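PDB 5ICQ: methylocystis parvus OBBP MbnE from Methylocystis parvus OBBP, which serves as a periplasmic binding protein for methanobactin and probably passes this copper-binding peptide on to a transporter in the inner membrane. Local coordinates for residues 165-170 with 194-199; 285-290 with 576-581; 447-452 with 481-486. All coordinates share one frame; numbering follows the deposited sequence.

From the N terminus, contact 1 comes first: segments 165-170 and 194-199, on helices 161-168 and 193-198, meet across the 23 residues between them, which carry strands 172-175 and 180-184. The chain then reaches segment 285-290, which opens contact 2 and finds its partner, 576-581, only after 285 further residues. Inside that long loop lies contact 3, where strand 442-450 and helix 480-489 enclose helix 453-467 and strand 472-477. Contact 3 is thus nested in contact 2, while contact 1 precedes both. The centres lie 30 to 35 Å apart, so the three tie separate parts together: a helix pair, a small antiparallel sheet and an alpha/beta layer.

Contact 1 of 3, residues 165-170 with 194-199; sequences IAYGLV and PLILAI
Ile196 and Leu197 of helix 193-198 pack against Ala166 and Tyr167 of helix 161-168 and against Val170 in the loop that follows, a helix-helix contact made of apolar side chains that buries 213 Å². With chi1 at -69° setting CG2 of Ile196 opposite the backbone N, it is this branch that reaches the Tyr167 ring at its edge, near the ring plane, 3.8 Å from CE1, and it also lies 4.2 Å from Ala166 CB. The carbonyl of Ile196 is tied to the same tyrosine through water, which donates to Ile196 O at 2.7 Å and lies 2.6 Å from Tyr167 OH, in the plane of the ring. Gln163 NE2 is hydrogen-bonded to this hydroxyl as well, so two polar partners fix the end of an otherwise apolar side chain. Leu197 follows, running past Tyr167 in the opposite direction, with CD2 4.0 Å from Tyr167 CD1. Phe152 of helix 145-158 touches Tyr167, Val170 and Leu197, and Tyr183 of strand 180-184 touches the last two, which places the contact between a helix and a sheet. Val170 CG2 sits against both methyls of Leu197, 4.1 Å from CD1 and 4.2 Å from CD2.

Contact 2 of 3, residues 285-290 with 576-581; sequences YRDETS and QWIAHS
With CG anti to the backbone N (chi1 177°), the Tyr285 ring is laid obliquely along strand 576-581, its CE2 4.0 Å from Ile578 CD1 and its CD2 4.1 Å from His580 CB. Trp577 turns to the other face of the sheet, where its CE3 approaches Glu288 O obliquely and its ring stacks with Trp294 of helix 291-296. On that face too, the Arg286 guanidinium receives the Glu288 carboxylate at its edge: NH2 gives a salt bridge of 2.8 Å to OE2, nearly in the guanidinium plane. Glu288 is gripped further by Tyr298 at OE2 and by Arg293 and the Ser290 backbone N at OE1. The backbones form an antiparallel ladder, 156° between strand directions, in which 576-581 is the central strand, with 308-313 on its other side. Arg286 and Ala579 are a hydrogen-bonded pair, N to O 2.9 Å and O to N 3.0 Å. Glu288 N donates to Trp577 O at 2.8 Å, while a water links Glu288 O to Trp577 N. On the Tyr285 face, Gln576 NE2 donates to Asp287 OD1 at 2.9 Å from well above the carboxylate plane, amide and carboxylate standing 75° apart. Gln576 OE1 accepts from Ile597 N, and a second water bridges Gln576 NE2 and Tyr285 OH.

Contact 3 of 3, residues 447-452 with 481-486; sequences EIMVKD and VQYQRR
Helix 480-489 packs on one face of the parallel part of a mixed sheet, sending Tyr483 and Arg486 onto Glu447 and Met449 of strand 442-450 and onto Lys451 just past its end; the segment axes come within 9.7 Å and their directions differ by 119°. Lys451 CB stands over the centre of the Tyr483 ring, 3.5 Å from the centroid and 4° off the normal, a CH-pi contact. Met449 reaches the same ring obliquely, CG lying 3.7 Å from CD1, and its sulfur makes a Met-aromatic contact. A water accepts from Tyr483 OH and donates to Met449 O, bridging the two polar atoms. Bent at its third torsion, the Arg486 chain lays one guanidinium face on Met449 SD, 3.6 Å from NE, while its edge faces Glu447: NH2 donates at 2.7 Å and 154° to the syn lone pair of OE2, forming a salt bridge. A water joins Glu447 OE1 to Arg486 NH1, and NE is held by Asp491 O. A leucine in place of Arg486 would probably leave Glu447 without its charge mate and the Met449 sulfur without its flat cover. Helix 453-467 packs on Ile448 and Val450, which point away from helix 480-489. Strand order 472-477, 442-450, 494-498, with helices on both faces and beta-alpha-beta crossovers between parallel strands, is consistent with a type II periplasmic binding protein lobe.

Contact 1 of 3, residues 165-170 with 194-199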
ATOM      1  N   ILE A 165      10.687  15.663  -1.066  1.00 22.19           N
ATOM      2  CA  ILE A 165      10.308  16.476   0.085  1.00 23.68           C
ATOM      3  C   ILE A 165      10.964  15.946   1.352  1.00 17.17           C
ATOM      4  O   ILE A 165      11.481  16.720   2.169  1.00 22.51           O
ATOM      5  CB  ILE A 165       8.776  16.533   0.222  1.00 26.81           C
ATOM      6  CG1 ILE A 165       8.157  17.231  -0.990  1.00 26.02           C
ATOM      7  CG2 ILE A 165       8.389  17.266   1.494  1.00 32.54           C
ATOM      8  CD1 ILE A 165       6.644  17.300  -0.929  1.00 30.39           C
ATOM      9  N   ALA A 166      10.968  14.623   1.530  1.00 22.88           N
ATOM     10  CA  ALA A 166      11.568  14.039   2.727  1.00 19.74           C
ATOM     11  C   ALA A 166      13.064  14.329   2.790  1.00 20.20           C
ATOM     12  O   ALA A 166      13.568  14.815   3.807  1.00 18.95           O
ATOM     13  CB  ALA A 166      11.310  12.529   2.762  1.00 17.59           C
ATOM     14  N   TYR A 167      13.799  14.017   1.715  1.00 20.86           N
ATOM     15  CA  TYR A 167      15.238  14.266   1.739  1.00 20.57           C
ATOM     16  C   TYR A 167      15.523  15.754   1.870  1.00 17.51           C
ATOM     17  O   TYR A 167      16.539  16.142   2.454  1.00 17.45           O
ATOM     18  CB  TYR A 167      15.928  13.707   0.486  1.00 16.06           C
ATOM     19  CG  TYR A 167      15.821  12.198   0.277  1.00 16.54           C
ATOM     20  CD1 TYR A 167      15.147  11.377   1.179  1.00 19.52           C
ATOM     21  CD2 TYR A 167      16.400  11.603  -0.835  1.00 20.74           C
ATOM     22  CE1 TYR A 167      15.042   9.996   0.962  1.00 18.43           C
ATOM     23  CE2 TYR A 167      16.300  10.234  -1.066  1.00 23.44           C
ATOM     24  CZ  TYR A 167      15.619   9.436  -0.169  1.00 16.25           C
ATOM     25  OH  TYR A 167      15.530   8.082  -0.424  1.00 19.26           O
ATOM     26  N   GLY A 168      14.624  16.601   1.356  1.00 17.62           N
ATOM     27  CA  GLY A 168      14.774  18.039   1.497  1.00 18.62           C
ATOM     28  C   GLY A 168      14.681  18.536   2.924  1.00 24.84           C
ATOM     29  O   GLY A 168      15.094  19.663   3.201  1.00 22.82           O
ATOM     30  N   LEU A 169      14.148  17.725   3.841  1.00 22.92           N
ATOM     31  CA  LEU A 169      14.066  18.132   5.237  1.00 22.59           C
ATOM     32  C   LEU A 169      15.395  17.994   5.962  1.00 25.62           C
ATOM     33  O   LEU A 169      15.577  18.616   7.014  1.00 22.21           O
ATOM     34  CB  LEU A 169      13.005  17.308   5.974  1.00 24.24           C
ATOM     35  CG  LEU A 169      11.547  17.418   5.531  1.00 23.66           C
ATOM     36  CD1 LEU A 169      10.712  16.353   6.224  1.00 24.19           C
ATOM     37  CD2 LEU A 169      11.009  18.802   5.853  1.00 22.92           C
ATOM     38  N   VAL A 170      16.322  17.196   5.427  1.00 20.43           N
ATOM     39  CA  VAL A 170      17.594  16.965   6.100  1.00 16.97           C
ATOM     40  C   VAL A 170      18.381  18.265   6.174  1.00 20.03           C
ATOM     41  O   VAL A 170      18.496  18.993   5.182  1.00 22.13           O
ATOM     42  CB  VAL A 170      18.390  15.876   5.362  1.00 17.90           C
ATOM     43  CG1 VAL A 170      19.779  15.732   5.962  1.00 20.71           C
ATOM     44  CG2 VAL A 170      17.641  14.554   5.417  1.00 16.60           C
ATOM     45  N   PRO A 194      14.355   9.081   9.668  1.00 16.77           N
ATOM     46  CA  PRO A 194      15.519   8.177   9.693  1.00 14.89           C
ATOM     47  C   PRO A 194      15.279   6.847   9.003  1.00 15.28           C
ATOM     48  O   PRO A 194      16.218   6.302   8.404  1.00 12.83           O
ATOM     49  CB  PRO A 194      15.784   7.984  11.192  1.00 19.75           C
ATOM     50  CG  PRO A 194      15.241   9.219  11.826  1.00 17.98           C
ATOM     51  CD  PRO A 194      14.004   9.532  11.029  1.00 21.77           C
ATOM     52  N   LEU A 195      14.058   6.304   9.073  1.00 14.26           N
ATOM     53  CA  LEU A 195      13.770   5.041   8.400  1.00 12.33           C
ATOM     54  C   LEU A 195      13.648   5.234   6.893  1.00 12.27           C
ATOM     55  O   LEU A 195      14.035   4.353   6.120  1.00 11.90           O
ATOM     56  CB  LEU A 195      12.489   4.403   8.954  1.00 11.85           C
ATOM     57  CG  LEU A 195      12.549   3.771  10.346  1.00 13.06           C
ATOM     58  CD1 LEU A 195      12.445   4.817  11.449  1.00 15.71           C
ATOM     59  CD2 LEU A 195      11.468   2.718  10.493  1.00 14.20           C
ATOM     60  N   ILE A 196      13.100   6.374   6.462  1.00 10.58           N
ATOM     61  CA  ILE A 196      13.067   6.701   5.038  1.00 12.59           C
ATOM     62  C   ILE A 196      14.487   6.808   4.485  1.00 10.89           C
ATOM     63  O   ILE A 196      14.784   6.307   3.394  1.00 13.60           O
ATOM     64  CB  ILE A 196      12.269   7.999   4.815  1.00 17.06           C
ATOM     65  CG1 ILE A 196      10.783   7.768   5.094  1.00 22.59           C
ATOM     66  CG2 ILE A 196      12.462   8.521   3.390  1.00 14.46           C
ATOM     67  CD1 ILE A 196       9.999   9.041   5.247  1.00 25.46           C
ATOM     68  N   LEU A 197      15.385   7.464   5.224  1.00 13.37           N
ATOM     69  CA  LEU A 197      16.781   7.534   4.790  1.00  9.48           C
ATOM     70  C   LEU A 197      17.424   6.155   4.762  1.00 13.29           C
ATOM     71  O   LEU A 197      18.262   5.870   3.896  1.00 13.09           O
ATOM     72  CB  LEU A 197      17.575   8.463   5.715  1.00 13.02           C
ATOM     73  CG  LEU A 197      17.147   9.933   5.699  1.00 14.36           C
ATOM     74  CD1 LEU A 197      17.831  10.712   6.821  1.00 16.79           C
ATOM     75  CD2 LEU A 197      17.473  10.547   4.349  1.00 17.82           C
ATOM     76  N   ALA A 198      17.048   5.291   5.704  1.00 11.37           N
ATOM     77  CA  ALA A 198      17.630   3.960   5.793  1.00 12.86           C
ATOM     78  C   ALA A 198      17.227   3.050   4.639  1.00 14.74           C
ATOM     79  O   ALA A 198      17.936   2.077   4.363  1.00 14.22           O
ATOM     80  CB  ALA A 198      17.231   3.322   7.123  1.00 10.79           C
ATOM     81  N   ILE A 199      16.107   3.311   3.963  1.00  9.47           N
ATOM     82  CA  ILE A 199      15.709   2.453   2.857  1.00 10.19           C
ATOM     83  C   ILE A 199      16.016   3.079   1.500  1.00 10.93           C
ATOM     84  O   ILE A 199      15.622   2.524   0.473  1.00 11.34           O
ATOM     85  CB  ILE A 199      14.226   2.055   2.964  1.00 13.89           C
ATOM     86  CG1 ILE A 199      13.325   3.294   2.982  1.00 10.71           C
ATOM     87  CG2 ILE A 199      13.996   1.203   4.210  1.00 14.09           C
ATOM     88  CD1 ILE A 199      11.800   2.931   3.000  1.00 15.60           C
TER
HETATM   89  O   HOH W   1      13.883   6.481   0.855  1.00 13.16           O

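Contact 2 of 3, residues 285-290 with 576-581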
ATOM      1  N   TYR A 285       4.045 -19.070 -11.110  1.00 10.06           N
ATOM      2  CA  TYR A 285       3.368 -18.427  -9.990  1.00  8.84           C
ATOM      3  C   TYR A 285       2.422 -17.364 -10.528  1.00 12.99           C
ATOM      4  O   TYR A 285       2.748 -16.685 -11.504  1.00 11.68           O
ATOM      5  CB  TYR A 285       4.390 -17.780  -9.030  1.00 10.36           C
ATOM      6  CG  TYR A 285       3.752 -17.031  -7.878  1.00 11.40           C
ATOM      7  CD1 TYR A 285       3.376 -15.699  -8.012  1.00 13.33           C
ATOM      8  CD2 TYR A 285       3.514 -17.663  -6.657  1.00 15.50           C
ATOM      9  CE1 TYR A 285       2.781 -15.018  -6.978  1.00 16.14           C
ATOM     10  CE2 TYR A 285       2.922 -16.976  -5.604  1.00 17.34           C
ATOM     11  CZ  TYR A 285       2.552 -15.660  -5.783  1.00 17.29           C
ATOM     12  OH  TYR A 285       1.959 -14.963  -4.763  1.00 22.04           O
ATOM     13  N   ARG A 286       1.269 -17.204  -9.880  1.00  9.34           N
ATOM     14  CA  ARG A 286       0.387 -16.089 -10.201  1.00 11.59           C
ATOM     15  C   ARG A 286      -0.430 -15.698  -8.977  1.00 14.85           C
ATOM     16  O   ARG A 286      -0.748 -16.533  -8.119  1.00 12.64           O
ATOM     17  CB  ARG A 286      -0.543 -16.414 -11.385  1.00 16.77           C
ATOM     18  CG  ARG A 286      -1.507 -17.568 -11.162  1.00 16.32           C
ATOM     19  CD  ARG A 286      -2.372 -17.816 -12.417  1.00 15.84           C
ATOM     20  NE  ARG A 286      -3.510 -16.905 -12.500  1.00 13.68           N
ATOM     21  CZ  ARG A 286      -3.592 -15.837 -13.293  1.00 14.85           C
ATOM     22  NH1 ARG A 286      -2.594 -15.512 -14.113  1.00 18.10           N
ATOM     23  NH2 ARG A 286      -4.693 -15.088 -13.269  1.00 17.80           N
ATOM     24  N   ASP A 287      -0.731 -14.400  -8.893  1.00  9.26           N
ATOM     25  CA  ASP A 287      -1.753 -13.864  -8.002  1.00 11.72           C
ATOM     26  C   ASP A 287      -3.056 -13.717  -8.780  1.00 17.60           C
ATOM     27  O   ASP A 287      -3.061 -13.163  -9.881  1.00 18.91           O
ATOM     28  CB  ASP A 287      -1.329 -12.500  -7.450  1.00 20.89           C
ATOM     29  CG  ASP A 287      -0.094 -12.576  -6.592  1.00 26.56           C
ATOM     30  OD1 ASP A 287      -0.035 -13.458  -5.710  1.00 28.61           O
ATOM     31  OD2 ASP A 287       0.821 -11.755  -6.804  1.00 29.71           O
ATOM     32  N   GLU A 288      -4.159 -14.195  -8.209  1.00 15.11           N
ATOM     33  CA  GLU A 288      -5.463 -14.093  -8.846  1.00 12.55           C
ATOM     34  C   GLU A 288      -6.216 -12.898  -8.281  1.00 17.55           C
ATOM     35  O   GLU A 288      -6.351 -12.770  -7.060  1.00 16.93           O
ATOM     36  CB  GLU A 288      -6.282 -15.369  -8.636  1.00 12.28           C
ATOM     37  CG  GLU A 288      -7.547 -15.400  -9.445  1.00 11.46           C
ATOM     38  CD  GLU A 288      -7.262 -15.186 -10.907  1.00 17.33           C
ATOM     39  OE1 GLU A 288      -7.589 -14.096 -11.434  1.00 18.23           O
ATOM     40  OE2 GLU A 288      -6.683 -16.102 -11.514  1.00 18.59           O
ATOM     41  N   THR A 289      -6.711 -12.026  -9.168  1.00 15.62           N
ATOM     42  CA  THR A 289      -7.539 -10.899  -8.752  1.00 18.31           C
ATOM     43  C   THR A 289      -8.924 -10.908  -9.382  1.00 21.71           C
ATOM     44  O   THR A 289      -9.736 -10.035  -9.059  1.00 18.74           O
ATOM     45  CB  THR A 289      -6.850  -9.563  -9.081  1.00 22.57           C
ATOM     46  OG1 THR A 289      -6.440  -9.565 -10.451  1.00 25.59           O
ATOM     47  CG2 THR A 289      -5.623  -9.356  -8.199  1.00 32.22           C
ATOM     48  N   SER A 290      -9.223 -11.869 -10.254  1.00 17.73           N
ATOM     49  CA  SER A 290     -10.523 -11.966 -10.914  1.00 16.31           C
ATOM     50  C   SER A 290     -11.402 -12.942 -10.141  1.00 13.32           C
ATOM     51  O   SER A 290     -11.047 -14.118 -10.014  1.00 13.51           O
ATOM     52  CB  SER A 290     -10.359 -12.439 -12.362  1.00 16.71           C
ATOM     53  OG  SER A 290     -11.571 -12.998 -12.843  1.00 15.48           O
ATOM     54  N   GLN A 576      -5.353 -13.530   0.177  1.00 11.97           N
ATOM     55  CA  GLN A 576      -4.685 -13.451  -1.113  1.00 10.27           C
ATOM     56  C   GLN A 576      -4.818 -14.783  -1.844  1.00 12.26           C
ATOM     57  O   GLN A 576      -4.547 -15.841  -1.270  1.00 14.53           O
ATOM     58  CB  GLN A 576      -3.212 -13.089  -0.923  1.00 13.73           C
ATOM     59  CG  GLN A 576      -2.492 -12.846  -2.245  1.00 21.36           C
ATOM     60  CD  GLN A 576      -1.090 -12.303  -2.054  1.00 23.00           C
ATOM     61  OE1 GLN A 576      -0.811 -11.587  -1.085  1.00 19.91           O
ATOM     62  NE2 GLN A 576      -0.199 -12.645  -2.973  1.00 20.33           N
ATOM     63  N   TRP A 577      -5.260 -14.730  -3.100  1.00 11.73           N
ATOM     64  CA  TRP A 577      -5.490 -15.919  -3.917  1.00  9.78           C
ATOM     65  C   TRP A 577      -4.275 -16.124  -4.816  1.00 14.42           C
ATOM     66  O   TRP A 577      -3.942 -15.244  -5.622  1.00 13.44           O
ATOM     67  CB  TRP A 577      -6.763 -15.760  -4.759  1.00  9.27           C
ATOM     68  CG  TRP A 577      -7.959 -15.338  -3.945  1.00 10.91           C
ATOM     69  CD1 TRP A 577      -8.186 -15.603  -2.616  1.00 15.64           C
ATOM     70  CD2 TRP A 577      -9.075 -14.563  -4.396  1.00 10.49           C
ATOM     71  NE1 TRP A 577      -9.380 -15.043  -2.220  1.00 15.12           N
ATOM     72  CE2 TRP A 577      -9.939 -14.388  -3.289  1.00 13.41           C
ATOM     73  CE3 TRP A 577      -9.428 -13.994  -5.627  1.00 20.25           C
ATOM     74  CZ2 TRP A 577     -11.141 -13.687  -3.382  1.00 17.51           C
ATOM     75  CZ3 TRP A 577     -10.621 -13.289  -5.716  1.00 20.70           C
ATOM     76  CH2 TRP A 577     -11.462 -13.140  -4.597  1.00 18.34           C
ATOM     77  N   ILE A 578      -3.590 -17.260  -4.657  1.00  8.69           N
ATOM     78  CA  ILE A 578      -2.398 -17.540  -5.449  1.00  9.94           C
ATOM     79  C   ILE A 578      -2.487 -18.934  -6.060  1.00 13.97           C
ATOM     80  O   ILE A 578      -3.263 -19.789  -5.627  1.00 15.31           O
ATOM     81  CB  ILE A 578      -1.094 -17.402  -4.629  1.00 13.78           C
ATOM     82  CG1 ILE A 578      -0.946 -18.572  -3.658  1.00 16.35           C
ATOM     83  CG2 ILE A 578      -1.062 -16.066  -3.865  1.00 11.57           C
ATOM     84  CD1 ILE A 578       0.439 -18.626  -2.965  1.00 16.38           C
ATOM     85  N   ALA A 579      -1.674 -19.155  -7.090  1.00  9.96           N
ATOM     86  CA  ALA A 579      -1.494 -20.481  -7.659  1.00 10.56           C
ATOM     87  C   ALA A 579      -0.045 -20.610  -8.088  1.00 12.73           C
ATOM     88  O   ALA A 579       0.601 -19.613  -8.420  1.00 11.35           O
ATOM     89  CB  ALA A 579      -2.425 -20.742  -8.851  1.00  9.24           C
ATOM     90  N   HIS A 580       0.466 -21.841  -8.076  1.00 12.00           N
ATOM     91  CA  HIS A 580       1.882 -22.019  -8.351  1.00 14.61           C
ATOM     92  C   HIS A 580       2.170 -23.456  -8.760  1.00 15.34           C
ATOM     93  O   HIS A 580       1.433 -24.382  -8.408  1.00 14.96           O
ATOM     94  CB  HIS A 580       2.727 -21.650  -7.127  1.00 12.67           C
ATOM     95  CG  HIS A 580       2.389 -22.449  -5.912  1.00 15.34           C
ATOM     96  ND1 HIS A 580       2.946 -23.684  -5.656  1.00 19.95           N
ATOM     97  CD2 HIS A 580       1.544 -22.196  -4.883  1.00 23.06           C
ATOM     98  CE1 HIS A 580       2.459 -24.159  -4.524  1.00 21.13           C
ATOM     99  NE2 HIS A 580       1.605 -23.277  -4.035  1.00 22.81           N
ATOM    100  N   SER A 581       3.255 -23.625  -9.511  1.00 12.78           N
ATOM    101  CA  SER A 581       3.799 -24.954  -9.752  1.00 13.41           C
ATOM    102  C   SER A 581       4.173 -25.610  -8.427  1.00 13.65           C
ATOM    103  O   SER A 581       4.629 -24.950  -7.491  1.00 13.37           O
ATOM    104  CB  SER A 581       5.035 -24.860 -10.656  1.00 15.81           C
ATOM    105  OG  SER A 581       5.747 -26.085 -10.657  1.00 16.00           O
TER
HETATM  106  O   HOH W   2       2.563 -12.442  -3.469  1.00 23.23           O
HETATM  107  O   HOH W   3      -5.126 -12.235  -4.680  1.00 24.33           O

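Contact 3 of 3, residues 447-452 with 481-486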
ATOM      1  N   GLU A 447     -24.363  13.116  -9.586  1.00  7.85           N
ATOM      2  CA  GLU A 447     -23.724  12.263 -10.575  1.00  5.47           C
ATOM      3  C   GLU A 447     -22.591  11.484  -9.924  1.00  9.34           C
ATOM      4  O   GLU A 447     -21.806  12.054  -9.159  1.00 11.16           O
ATOM      5  CB  GLU A 447     -23.181  13.114 -11.721  1.00  9.11           C
ATOM      6  CG  GLU A 447     -22.300  12.354 -12.694  1.00 11.80           C
ATOM      7  CD  GLU A 447     -21.510  13.305 -13.582  1.00 23.58           C
ATOM      8  OE1 GLU A 447     -21.962  13.606 -14.698  1.00 18.94           O
ATOM      9  OE2 GLU A 447     -20.447  13.771 -13.138  1.00 26.74           O
ATOM     10  N   ILE A 448     -22.496  10.187 -10.230  1.00  8.41           N
ATOM     11  CA  ILE A 448     -21.328   9.379  -9.874  1.00  6.90           C
ATOM     12  C   ILE A 448     -20.457   9.251 -11.110  1.00 12.73           C
ATOM     13  O   ILE A 448     -20.873   8.652 -12.108  1.00  9.17           O
ATOM     14  CB  ILE A 448     -21.718   7.981  -9.364  1.00  6.23           C
ATOM     15  CG1 ILE A 448     -22.653   8.071  -8.153  1.00  9.28           C
ATOM     16  CG2 ILE A 448     -20.440   7.163  -9.020  1.00  6.31           C
ATOM     17  CD1 ILE A 448     -23.166   6.695  -7.681  1.00  9.72           C
ATOM     18  N   MET A 449     -19.237   9.775 -11.049  1.00  7.88           N
ATOM     19  CA  MET A 449     -18.315   9.653 -12.171  1.00  8.08           C
ATOM     20  C   MET A 449     -17.547   8.343 -12.042  1.00  8.62           C
ATOM     21  O   MET A 449     -16.987   8.056 -10.981  1.00 10.54           O
ATOM     22  CB  MET A 449     -17.350  10.843 -12.206  1.00  9.28           C
ATOM     23  CG  MET A 449     -16.276  10.723 -13.261  1.00 11.27           C
ATOM     24  SD  MET A 449     -15.165  12.170 -13.293  1.00 14.37           S
ATOM     25  CE  MET A 449     -14.184  11.919 -11.812  1.00  8.68           C
ATOM     26  N   VAL A 450     -17.520   7.545 -13.116  1.00  8.58           N
ATOM     27  CA  VAL A 450     -16.831   6.260 -13.091  1.00  7.61           C
ATOM     28  C   VAL A 450     -15.878   6.154 -14.277  1.00 10.87           C
ATOM     29  O   VAL A 450     -16.008   6.852 -15.281  1.00 11.31           O
ATOM     30  CB  VAL A 450     -17.808   5.061 -13.090  1.00  7.71           C
ATOM     31  CG1 VAL A 450     -18.671   5.057 -11.823  1.00  8.59           C
ATOM     32  CG2 VAL A 450     -18.688   5.074 -14.339  1.00  8.00           C
ATOM     33  N   LYS A 451     -14.902   5.251 -14.144  1.00 13.17           N
ATOM     34  CA  LYS A 451     -13.852   5.124 -15.147  1.00 19.31           C
ATOM     35  C   LYS A 451     -13.863   3.812 -15.918  1.00 21.91           C
ATOM     36  O   LYS A 451     -13.202   3.732 -16.957  1.00 16.04           O
ATOM     37  CB  LYS A 451     -12.471   5.303 -14.500  1.00 18.64           C
ATOM     38  CG  LYS A 451     -12.023   4.139 -13.636  1.00 24.50           C
ATOM     39  CD  LYS A 451     -10.552   4.317 -13.251  1.00 31.52           C
ATOM     40  CE  LYS A 451     -10.045   3.187 -12.378  1.00 39.50           C
ATOM     41  NZ  LYS A 451      -8.570   3.311 -12.165  1.00 46.72           N
ATOM     42  N   ASP A 452     -14.588   2.790 -15.464  1.00 14.07           N
ATOM     43  CA  ASP A 452     -14.626   1.538 -16.216  1.00 14.47           C
ATOM     44  C   ASP A 452     -15.946   0.823 -15.948  1.00 18.62           C
ATOM     45  O   ASP A 452     -16.783   1.301 -15.182  1.00 11.24           O
ATOM     46  CB  ASP A 452     -13.409   0.659 -15.888  1.00 16.93           C
ATOM     47  CG  ASP A 452     -13.291   0.316 -14.408  1.00 22.16           C
ATOM     48  OD1 ASP A 452     -14.314   0.063 -13.738  1.00 17.75           O
ATOM     49  OD2 ASP A 452     -12.146   0.253 -13.911  1.00 25.09           O
ATOM     50  N   VAL A 481      -8.799  10.511 -20.049  1.00 19.45           N
ATOM     51  CA  VAL A 481      -8.246  11.858 -19.945  1.00 24.17           C
ATOM     52  C   VAL A 481      -9.165  12.750 -19.118  1.00 23.12           C
ATOM     53  O   VAL A 481      -8.712  13.482 -18.231  1.00 14.23           O
ATOM     54  CB  VAL A 481      -7.997  12.446 -21.345  1.00 23.66           C
ATOM     55  CG1 VAL A 481      -7.774  13.941 -21.259  1.00 25.17           C
ATOM     56  CG2 VAL A 481      -6.804  11.768 -21.996  1.00 21.83           C
ATOM     57  N   GLN A 482     -10.469  12.703 -19.401  1.00 12.74           N
ATOM     58  CA  GLN A 482     -11.437  13.506 -18.657  1.00 13.92           C
ATOM     59  C   GLN A 482     -11.535  13.061 -17.200  1.00 11.61           C
ATOM     60  O   GLN A 482     -11.675  13.898 -16.298  1.00 15.16           O
ATOM     61  CB  GLN A 482     -12.813  13.415 -19.325  1.00 20.16           C
ATOM     62  CG  GLN A 482     -13.001  14.334 -20.515  1.00 32.30           C
ATOM     63  CD  GLN A 482     -13.010  15.800 -20.112  1.00 44.15           C
ATOM     64  OE1 GLN A 482     -12.364  16.637 -20.746  1.00 51.47           O
ATOM     65  NE2 GLN A 482     -13.745  16.119 -19.049  1.00 36.82           N
ATOM     66  N   TYR A 483     -11.501  11.749 -16.960  1.00 13.57           N
ATOM     67  CA  TYR A 483     -11.562  11.230 -15.594  1.00 15.71           C
ATOM     68  C   TYR A 483     -10.394  11.735 -14.759  1.00 16.00           C
ATOM     69  O   TYR A 483     -10.572  12.195 -13.623  1.00 13.38           O
ATOM     70  CB  TYR A 483     -11.567   9.704 -15.625  1.00 15.16           C
ATOM     71  CG  TYR A 483     -11.781   9.051 -14.272  1.00 20.13           C
ATOM     72  CD1 TYR A 483     -13.062   8.889 -13.753  1.00 16.01           C
ATOM     73  CD2 TYR A 483     -10.709   8.581 -13.527  1.00 21.01           C
ATOM     74  CE1 TYR A 483     -13.266   8.282 -12.517  1.00 14.83           C
ATOM     75  CE2 TYR A 483     -10.903   7.980 -12.283  1.00 20.19           C
ATOM     76  CZ  TYR A 483     -12.185   7.840 -11.783  1.00 18.67           C
ATOM     77  OH  TYR A 483     -12.397   7.233 -10.559  1.00 25.71           O
ATOM     78  N   GLN A 484      -9.182  11.636 -15.302  1.00 12.21           N
ATOM     79  CA  GLN A 484      -8.009  12.094 -14.565  1.00 14.67           C
ATOM     80  C   GLN A 484      -8.064  13.599 -14.329  1.00  9.42           C
ATOM     81  O   GLN A 484      -7.762  14.073 -13.229  1.00 17.27           O
ATOM     82  CB  GLN A 484      -6.734  11.710 -15.319  1.00 20.28           C
ATOM     83  CG  GLN A 484      -5.483  12.419 -14.809  1.00 33.02           C
ATOM     84  CD  GLN A 484      -4.262  12.201 -15.694  1.00 34.55           C
ATOM     85  OE1 GLN A 484      -3.306  11.537 -15.296  1.00 41.36           O
ATOM     86  NE2 GLN A 484      -4.284  12.777 -16.890  1.00 27.17           N
ATOM     87  N   ARG A 485      -8.438  14.372 -15.352  1.00 11.47           N
ATOM     88  CA  ARG A 485      -8.521  15.818 -15.166  1.00 13.84           C
ATOM     89  C   ARG A 485      -9.591  16.190 -14.143  1.00 16.57           C
ATOM     90  O   ARG A 485      -9.387  17.087 -13.310  1.00 12.40           O
ATOM     91  CB  ARG A 485      -8.806  16.510 -16.497  1.00 18.79           C
ATOM     92  CG  ARG A 485      -9.082  17.990 -16.369  1.00 28.95           C
ATOM     93  CD  ARG A 485      -8.254  18.806 -17.344  1.00 52.23           C
ATOM     94  NE  ARG A 485      -8.403  18.329 -18.715  1.00 64.81           N
ATOM     95  CZ  ARG A 485      -7.397  17.902 -19.471  1.00 69.77           C
ATOM     96  NH1 ARG A 485      -6.160  17.907 -18.996  1.00 72.06           N
ATOM     97  NH2 ARG A 485      -7.623  17.483 -20.707  1.00 68.28           N
ATOM     98  N   ARG A 486     -10.749  15.540 -14.208  1.00 16.05           N
ATOM     99  CA  ARG A 486     -11.815  15.883 -13.274  1.00 14.67           C
ATOM    100  C   ARG A 486     -11.487  15.429 -11.859  1.00 11.38           C
ATOM    101  O   ARG A 486     -11.857  16.104 -10.889  1.00 13.70           O
ATOM    102  CB  ARG A 486     -13.142  15.300 -13.757  1.00 10.79           C
ATOM    103  CG  ARG A 486     -13.675  16.058 -14.981  1.00  9.46           C
ATOM    104  CD  ARG A 486     -14.979  15.453 -15.496  1.00 15.22           C
ATOM    105  NE  ARG A 486     -15.995  15.462 -14.440  1.00 12.99           N
ATOM    106  CZ  ARG A 486     -17.228  14.986 -14.582  1.00 21.21           C
ATOM    107  NH1 ARG A 486     -17.608  14.468 -15.746  1.00 17.98           N
ATOM    108  NH2 ARG A 486     -18.079  15.030 -13.562  1.00 14.01           N
TER
HETATM  109  O   HOH W   4     -20.385  14.397 -16.409  1.00 27.78           O
HETATM  110  O   HOH W   5     -14.974   6.562 -10.006  1.00 11.31           O